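Local coordinates for protein VirX1 (Cyanophage Syn10, PDB 6QGM) that iodinates diverse substrates as a viral halogenase of the tryptophan halogenase family, probably flavin-dependent, at residues D61-D64 against E65-M68. Residues are numbered along the deposited sequence; the frame is centred on the assembly and turned at random.
Sequences DLKD and EDWM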
loop_
_atom_site.group_PDB
_atom_site.type_symbol
_atom_site.label_atom_id
_atom_site.label_comp_id
_atom_site.label_asym_id
_atom_site.label_seq_id
_atom_site.Cartn_x
_atom_site.Cartn_y
_atom_site.Cartn_z
ATOM N N ASP B 61 -18.081 -13.125 30.079
ATOM C CA ASP B 61 -17.880 -12.910 31.540
ATOM C C ASP B 61 -17.422 -14.199 32.229
ATOM O O ASP B 61 -17.700 -14.348 33.429
ATOM C CB ASP B 61 -19.155 -12.416 32.225
ATOM C CG ASP B 61 -19.524 -10.973 31.920
ATOM O OD1 ASP B 61 -18.625 -10.094 32.040
ATOM O OD2 ASP B 61 -20.719 -10.745 31.592
ATOM N N LEU B 62 -16.722 -15.085 31.519
ATOM C CA LEU B 62 -16.307 -16.413 32.040
ATOM C C LEU B 62 -15.019 -16.247 32.845
ATOM O O LEU B 62 -14.009 -15.890 32.235
ATOM C CB LEU B 62 -16.109 -17.370 30.862
ATOM C CG LEU B 62 -17.396 -17.866 30.216
ATOM C CD1 LEU B 62 -17.119 -18.442 28.841
ATOM C CD2 LEU B 62 -18.103 -18.893 31.070
ATOM N N LYS B 63 -15.064 -16.524 34.147
ATOM C CA LYS B 63 -13.889 -16.527 35.062
ATOM C C LYS B 63 -13.209 -17.908 34.995
ATOM O O LYS B 63 -13.928 -18.932 35.062
ATOM C CB LYS B 63 -14.306 -16.208 36.509
ATOM C CG LYS B 63 -15.107 -14.940 36.742
ATOM C CD LYS B 63 -14.631 -13.736 35.958
ATOM C CE LYS B 63 -15.580 -12.550 36.027
ATOM N NZ LYS B 63 -15.657 -11.802 34.742
ATOM N N ASP B 64 -11.873 -17.928 34.893
ATOM C CA ASP B 64 -11.030 -19.154 34.822
ATOM C C ASP B 64 -11.483 -20.190 35.869
ATOM O O ASP B 64 -11.597 -21.382 35.533
ATOM C CB ASP B 64 -9.557 -18.792 34.995
ATOM C CG ASP B 64 -8.925 -18.089 33.799
ATOM O OD1 ASP B 64 -9.615 -17.890 32.766
ATOM O OD2 ASP B 64 -7.725 -17.743 33.911
ATOM N N GLU B 65 -11.742 -19.741 37.097
ATOM C CA GLU B 65 -12.116 -20.577 38.269
ATOM C C GLU B 65 -13.315 -21.454 37.908
ATOM O O GLU B 65 -13.359 -22.598 38.369
ATOM C CB GLU B 65 -12.492 -19.707 39.475
ATOM C CG GLU B 65 -11.390 -18.788 39.991
ATOM C CD GLU B 65 -11.838 -17.600 40.848
ATOM O OE1 GLU B 65 -13.072 -17.331 40.976
ATOM O OE2 GLU B 65 -10.946 -16.941 41.412
ATOM N N ASP B 66 -14.254 -20.923 37.122
ATOM C CA ASP B 66 -15.600 -21.514 36.905
ATOM C C ASP B 66 -15.588 -22.551 35.777
ATOM O O ASP B 66 -16.116 -23.668 35.995
ATOM C CB ASP B 66 -16.626 -20.425 36.589
ATOM C CG ASP B 66 -16.839 -19.432 37.725
ATOM O OD1 ASP B 66 -16.430 -19.712 38.863
ATOM O OD2 ASP B 66 -17.415 -18.373 37.459
ATOM N N TRP B 67 -15.040 -22.196 34.614
ATOM C CA TRP B 67 -15.170 -22.989 33.363
ATOM C C TRP B 67 -13.999 -23.972 33.200
ATOM O O TRP B 67 -14.223 -25.048 32.622
ATOM C CB TRP B 67 -15.345 -22.071 32.145
ATOM C CG TRP B 67 -14.116 -21.319 31.728
ATOM C CD1 TRP B 67 -13.774 -20.037 32.056
ATOM C CD2 TRP B 67 -13.072 -21.799 30.863
ATOM N NE1 TRP B 67 -12.586 -19.698 31.469
ATOM C CE2 TRP B 67 -12.124 -20.765 30.746
ATOM C CE3 TRP B 67 -12.826 -23.012 30.211
ATOM C CZ2 TRP B 67 -10.980 -20.896 29.959
ATOM C CZ3 TRP B 67 -11.681 -23.148 29.458
ATOM C CH2 TRP B 67 -10.773 -22.106 29.335
ATOM N N MET B 68 -12.803 -23.656 33.700
ATOM C CA MET B 68 -11.594 -24.479 33.422
ATOM C C MET B 68 -11.786 -25.896 33.965
ATOM O O MET B 68 -11.591 -26.865 33.243
ATOM C CB MET B 68 -10.324 -23.840 33.981
ATOM C CG MET B 68 -9.868 -22.656 33.178
ATOM S SD MET B 68 -8.283 -21.925 33.624
ATOM C CE MET B 68 -7.175 -23.253 33.147
#
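K63 and D64 meet D66, W67 and M68 in the opening turn of the short helix 64-67, with K63, the last residue of the loop after helix 52-59, at the N-cap position. D61 ends that earlier helix in a Schellman motif, so the contact belongs to the short loop joining helices 52-59 and 64-67 in the tryptophan halogenase fold.

Backbone bonds build the turn. K63 O accepts the N-H of D66, with D66 N 2.9 Å away, the i to i+3 bond that opens the turn; a second, weak bond reaches the same oxygen from W67 N. One residue on, M68 N bonds to D64 O at 3.2 Å.

Apolar packing centres on the buried indole. W67 CG sits between its own backbone N and carbonyl carbon (chi1 72°), which turns the ring back over the start of the helix, where CD1 lies 3.7 Å from L62 CB. The ring lies edge-to-face with Y165 and F172, while L57 of helix 52-59 touches both L62 and W67. M68 runs alongside D64, its SD 3.6 Å from D64 CB, and reaches L522 and I526 of helix 518-527.

Among the polar side chains, the D64 carboxylate is gripped by two tyrosine hydroxyls, Y75 at OD2 and Y165 at OD1, which would fix its rotation. It stands almost perpendicular to the indole, the planes 81° apart, and D64 OD1 lies 3.7 Å from W67 NE1, a proximity without a hydrogen bond.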